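Local atomic coordinates of vascular protein tyrosine phosphatase 1 (Rattus norvegicus, PDB entry 3I36), a protein that probably removes phosphate from phosphotyrosine in target proteins, this chain being the catalytic domain of a receptor-type tyrosine phosphatase. Residues Y104-A116 / F254-E267. Sequence-based numbering, arbitrary orientation. Where two conformers were deposited one is given.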
# COMPACT_ATOMS: atom_id res chain seq x y z
N TYR A 104 2.69 -9.18 2.65
CA TYR A 104 2.53 -9.32 1.21
C TYR A 104 1.06 -9.21 0.92
O TYR A 104 0.25 -9.86 1.57
CB TYR A 104 3.02 -10.68 0.76
CG TYR A 104 4.47 -10.89 1.02
CD1 TYR A 104 5.44 -10.32 0.21
CD2 TYR A 104 4.89 -11.67 2.09
CE1 TYR A 104 6.79 -10.52 0.46
CE2 TYR A 104 6.22 -11.88 2.34
CZ TYR A 104 7.17 -11.30 1.53
OH TYR A 104 8.50 -11.52 1.81
N MET A 105 0.71 -8.40 -0.06
CA MET A 105 -0.67 -8.26 -0.46
C MET A 105 -0.75 -8.69 -1.90
O MET A 105 0.05 -8.24 -2.74
CB MET A 105 -1.13 -6.81 -0.31
CG MET A 105 -0.62 -6.16 0.96
SD MET A 105 -1.35 -6.88 2.44
CE MET A 105 -3.06 -6.82 1.88
N PRO A 106 -1.71 -9.56 -2.21
CA PRO A 106 -1.83 -9.93 -3.61
C PRO A 106 -2.20 -8.72 -4.45
O PRO A 106 -2.92 -7.78 -4.04
CB PRO A 106 -2.97 -10.96 -3.61
CG PRO A 106 -2.95 -11.50 -2.18
CD PRO A 106 -2.66 -10.29 -1.36
N GLY A 107 -1.69 -8.76 -5.67
CA GLY A 107 -2.17 -7.85 -6.68
C GLY A 107 -2.97 -8.67 -7.66
O GLY A 107 -3.30 -9.83 -7.42
N TYR A 108 -3.26 -8.05 -8.78
CA TYR A 108 -3.99 -8.74 -9.82
C TYR A 108 -3.23 -9.98 -10.31
O TYR A 108 -3.82 -11.02 -10.56
CB TYR A 108 -4.24 -7.79 -10.97
CG TYR A 108 -5.09 -8.41 -12.04
CD1 TYR A 108 -6.46 -8.51 -11.89
CD2 TYR A 108 -4.52 -8.90 -13.21
CE1 TYR A 108 -7.25 -9.08 -12.86
CE2 TYR A 108 -5.31 -9.46 -14.21
CZ TYR A 108 -6.66 -9.55 -14.02
OH TYR A 108 -7.46 -10.11 -14.99
N HIS A 109 -1.91 -9.86 -10.40
CA HIS A 109 -1.09 -10.90 -11.02
C HIS A 109 -0.51 -11.95 -10.09
O HIS A 109 -0.37 -13.11 -10.48
CB HIS A 109 0.01 -10.25 -11.85
CG HIS A 109 -0.52 -9.44 -12.98
ND1 HIS A 109 -0.68 -8.07 -12.90
CD2 HIS A 109 -1.00 -9.80 -14.19
CE1 HIS A 109 -1.21 -7.62 -14.03
NE2 HIS A 109 -1.41 -8.65 -14.83
N SER A 110 -0.17 -11.57 -8.87
CA SER A 110 0.44 -12.56 -8.00
C SER A 110 0.24 -12.20 -6.54
O SER A 110 -0.08 -11.07 -6.19
CB SER A 110 1.93 -12.67 -8.27
OG SER A 110 2.63 -11.78 -7.41
N LYS A 111 0.45 -13.21 -5.71
CA LYS A 111 0.21 -13.11 -4.29
C LYS A 111 1.18 -12.13 -3.65
O LYS A 111 0.96 -11.65 -2.54
CB LYS A 111 0.37 -14.50 -3.67
CG LYS A 111 -0.02 -14.61 -2.21
CD LYS A 111 0.09 -16.05 -1.71
CE LYS A 111 1.50 -16.42 -1.29
NZ LYS A 111 1.54 -17.75 -0.62
N LYS A 112 2.27 -11.82 -4.33
CA LYS A 112 3.25 -10.93 -3.73
C LYS A 112 3.49 -9.66 -4.53
O LYS A 112 4.58 -9.08 -4.49
CB LYS A 112 4.57 -11.67 -3.51
CG LYS A 112 4.49 -12.81 -2.50
CD LYS A 112 5.89 -13.36 -2.24
CE LYS A 112 5.92 -14.27 -1.03
NZ LYS A 112 7.29 -14.80 -0.79
N ASP A 113 2.47 -9.22 -5.25
CA ASP A 113 2.60 -8.01 -6.06
C ASP A 113 2.90 -6.81 -5.21
O ASP A 113 3.52 -5.85 -5.67
CB ASP A 113 1.32 -7.74 -6.85
CG ASP A 113 1.14 -8.72 -7.97
OD1 ASP A 113 0.03 -8.75 -8.53
OD2 ASP A 113 2.11 -9.45 -8.28
N PHE A 114 2.44 -6.84 -3.97
CA PHE A 114 2.60 -5.70 -3.10
C PHE A 114 3.13 -6.13 -1.76
O PHE A 114 2.93 -7.25 -1.33
CB PHE A 114 1.24 -5.03 -2.83
CG PHE A 114 0.64 -4.40 -4.04
CD1 PHE A 114 -0.28 -5.10 -4.80
CD2 PHE A 114 0.98 -3.11 -4.42
CE1 PHE A 114 -0.85 -4.52 -5.92
CE2 PHE A 114 0.41 -2.53 -5.54
CZ PHE A 114 -0.51 -3.24 -6.28
N ILE A 115 3.77 -5.19 -1.09
CA ILE A 115 3.95 -5.29 0.34
C ILE A 115 3.26 -4.08 0.90
O ILE A 115 3.56 -2.95 0.51
CB ILE A 115 5.41 -5.26 0.73
CG1 ILE A 115 6.08 -6.55 0.28
CG2 ILE A 115 5.53 -5.05 2.24
CD1 ILE A 115 7.58 -6.50 0.38
N ALA A 116 2.31 -4.31 1.79
CA ALA A 116 1.71 -3.20 2.51
C ALA A 116 2.43 -3.11 3.84
O ALA A 116 2.57 -4.09 4.56
CB ALA A 116 0.22 -3.44 2.73
N PHE A 254 -5.19 2.22 -2.39
CA PHE A 254 -4.35 2.28 -3.57
C PHE A 254 -4.19 0.88 -4.18
O PHE A 254 -4.32 0.70 -5.40
CB PHE A 254 -2.99 2.82 -3.20
CG PHE A 254 -2.02 2.78 -4.33
CD1 PHE A 254 -1.97 3.83 -5.24
CD2 PHE A 254 -1.20 1.70 -4.52
CE1 PHE A 254 -1.11 3.80 -6.30
CE2 PHE A 254 -0.32 1.66 -5.60
CZ PHE A 254 -0.28 2.73 -6.48
N ILE A 255 -3.92 -0.10 -3.34
CA ILE A 255 -3.72 -1.44 -3.87
C ILE A 255 -4.99 -1.94 -4.54
O ILE A 255 -4.96 -2.51 -5.64
CB ILE A 255 -3.30 -2.42 -2.77
CG1 ILE A 255 -1.87 -2.09 -2.31
CG2 ILE A 255 -3.41 -3.87 -3.29
CD1 ILE A 255 -1.43 -2.95 -1.16
N ALA A 256 -6.12 -1.68 -3.89
CA ALA A 256 -7.39 -2.12 -4.46
C ALA A 256 -7.64 -1.44 -5.79
O ALA A 256 -8.08 -2.06 -6.75
CB ALA A 256 -8.54 -1.84 -3.50
N ILE A 257 -7.34 -0.14 -5.88
CA ILE A 257 -7.57 0.57 -7.12
C ILE A 257 -6.73 -0.05 -8.22
O ILE A 257 -7.17 -0.24 -9.36
CB ILE A 257 -7.13 2.03 -6.98
CG1 ILE A 257 -8.13 2.81 -6.13
CG2 ILE A 257 -6.97 2.68 -8.35
CD1 ILE A 257 -7.62 4.19 -5.74
N ASP A 258 -5.50 -0.38 -7.89
CA ASP A 258 -4.60 -0.95 -8.89
C ASP A 258 -5.18 -2.26 -9.40
O ASP A 258 -5.22 -2.54 -10.61
CB ASP A 258 -3.21 -1.18 -8.30
CG ASP A 258 -2.26 -1.80 -9.31
OD1 ASP A 258 -1.96 -1.15 -10.33
OD2 ASP A 258 -1.80 -2.93 -9.07
N ARG A 259 -5.64 -3.07 -8.46
CA ARG A 259 -6.21 -4.36 -8.80
C ARG A 259 -7.49 -4.22 -9.60
O ARG A 259 -7.70 -4.96 -10.56
CB ARG A 259 -6.44 -5.16 -7.53
CG ARG A 259 -5.12 -5.54 -6.87
CD ARG A 259 -5.35 -6.27 -5.57
NE ARG A 259 -6.12 -7.49 -5.77
CZ ARG A 259 -6.28 -8.43 -4.84
NH1 ARG A 259 -5.69 -8.29 -3.65
NH2 ARG A 259 -7.01 -9.51 -5.09
N LEU A 260 -8.34 -3.28 -9.21
CA LEU A 260 -9.59 -3.04 -9.91
C LEU A 260 -9.33 -2.62 -11.34
O LEU A 260 -10.05 -3.02 -12.25
CB LEU A 260 -10.37 -1.94 -9.21
CG LEU A 260 -11.05 -2.48 -7.96
CD1 LEU A 260 -11.44 -1.32 -7.07
CD2 LEU A 260 -12.27 -3.31 -8.38
N ILE A 261 -8.32 -1.78 -11.54
CA ILE A 261 -8.05 -1.32 -12.90
C ILE A 261 -7.66 -2.49 -13.78
O ILE A 261 -8.14 -2.63 -14.91
CB ILE A 261 -6.97 -0.23 -12.93
CG1 ILE A 261 -7.51 1.05 -12.26
CG2 ILE A 261 -6.51 0.02 -14.36
CD1 ILE A 261 -6.43 2.11 -11.99
N TYR A 262 -6.79 -3.37 -13.27
CA TYR A 262 -6.44 -4.54 -14.07
C TYR A 262 -7.67 -5.37 -14.39
O TYR A 262 -7.84 -5.83 -15.51
CB TYR A 262 -5.46 -5.41 -13.32
CG TYR A 262 -4.03 -4.97 -13.44
CD1 TYR A 262 -3.39 -4.94 -14.67
CD2 TYR A 262 -3.31 -4.61 -12.31
CE1 TYR A 262 -2.07 -4.55 -14.78
CE2 TYR A 262 -1.98 -4.23 -12.40
CZ TYR A 262 -1.37 -4.20 -13.64
OH TYR A 262 -0.05 -3.83 -13.73
N GLN A 263 -8.50 -5.58 -13.38
CA GLN A 263 -9.74 -6.35 -13.49
C GLN A 263 -10.60 -5.77 -14.60
O GLN A 263 -11.11 -6.48 -15.47
CB GLN A 263 -10.49 -6.21 -12.16
CG GLN A 263 -10.97 -7.49 -11.52
CD GLN A 263 -11.38 -7.26 -10.07
OE1 GLN A 263 -12.05 -6.28 -9.74
NE2 GLN A 263 -10.98 -8.18 -9.20
N ILE A 264 -10.81 -4.46 -14.53
CA ILE A 264 -11.61 -3.75 -15.52
C ILE A 264 -10.99 -3.93 -16.90
O ILE A 264 -11.67 -4.28 -17.86
CB ILE A 264 -11.66 -2.24 -15.21
CG1 ILE A 264 -12.62 -1.97 -14.05
CG2 ILE A 264 -12.08 -1.44 -16.45
CD1 ILE A 264 -12.47 -0.56 -13.47
N GLU A 265 -9.69 -3.69 -16.99
CA GLU A 265 -8.99 -3.75 -18.27
C GLU A 265 -8.99 -5.16 -18.85
O GLU A 265 -9.21 -5.35 -20.03
CB GLU A 265 -7.55 -3.26 -18.09
CG GLU A 265 -7.49 -1.77 -17.92
CD GLU A 265 -6.10 -1.24 -17.64
OE1 GLU A 265 -5.18 -2.04 -17.38
OE2 GLU A 265 -5.95 -0.00 -17.68
N ASN A 266 -8.77 -6.15 -17.99
CA ASN A 266 -8.59 -7.51 -18.44
C ASN A 266 -9.84 -8.35 -18.50
O ASN A 266 -9.90 -9.33 -19.25
CB ASN A 266 -7.55 -8.21 -17.59
CG ASN A 266 -6.17 -7.62 -17.78
OD1 ASN A 266 -5.76 -7.34 -18.90
ND2 ASN A 266 -5.46 -7.41 -16.68
N GLU A 267 -10.85 -8.00 -17.71
CA GLU A 267 -12.01 -8.86 -17.57
C GLU A 267 -13.32 -8.13 -17.71
O GLU A 267 -14.36 -8.75 -17.75
CB GLU A 267 -11.96 -9.59 -16.23
CG GLU A 267 -10.63 -10.24 -15.94
CD GLU A 267 -10.61 -10.88 -14.57
OE1 GLU A 267 -9.62 -10.71 -13.83
OE2 GLU A 267 -11.60 -11.56 -14.23
O HOH W 1 -2.40 -5.52 -9.05
O HOH W 2 -2.51 -7.42 -17.20
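F114 lies against I255 in the tight inner half of this contact, where the hairpin of strands 102-105 and 114-117 packs, with its connecting loop, on helix 249-267. I255 CG1 stands over one face of the phenyl ring, 3.9 Å from its centroid, while I255 CD1 reaches M105 CG and A116 CB. At the ring edge D258 OD2 comes within 3.1 Å of F114 CZ, with carboxylate and ring planes nearly perpendicular. That carboxylate is salt-bridged to R224 and R228 of helix 218-231, and a water 2.7 Å from both Y108 N and D258 OD2 links the two.

Toward the helix C-terminus the packing turns aromatic and then polar. With CG anti to the backbone N (chi1 -176°), Y108 lies along the helix, one face against Y262 CB, 3.3 Å from Y108 CG. H109 directs its CE1 edge at the Y262 face, a T-shaped pair with planes at 84°. At the more exposed end Y108 OH donates to E267 OE1 (2.5 Å) on its anti side, and a second water joins H109 NE2 to N266 ND2.

Thus the hairpin is held by mainly apolar contact near A116, whose side chain is about 5 Å from that of G247 in the probable substrate-binding loop, and by one direct hydrogen bond and a water bridge at the outer end.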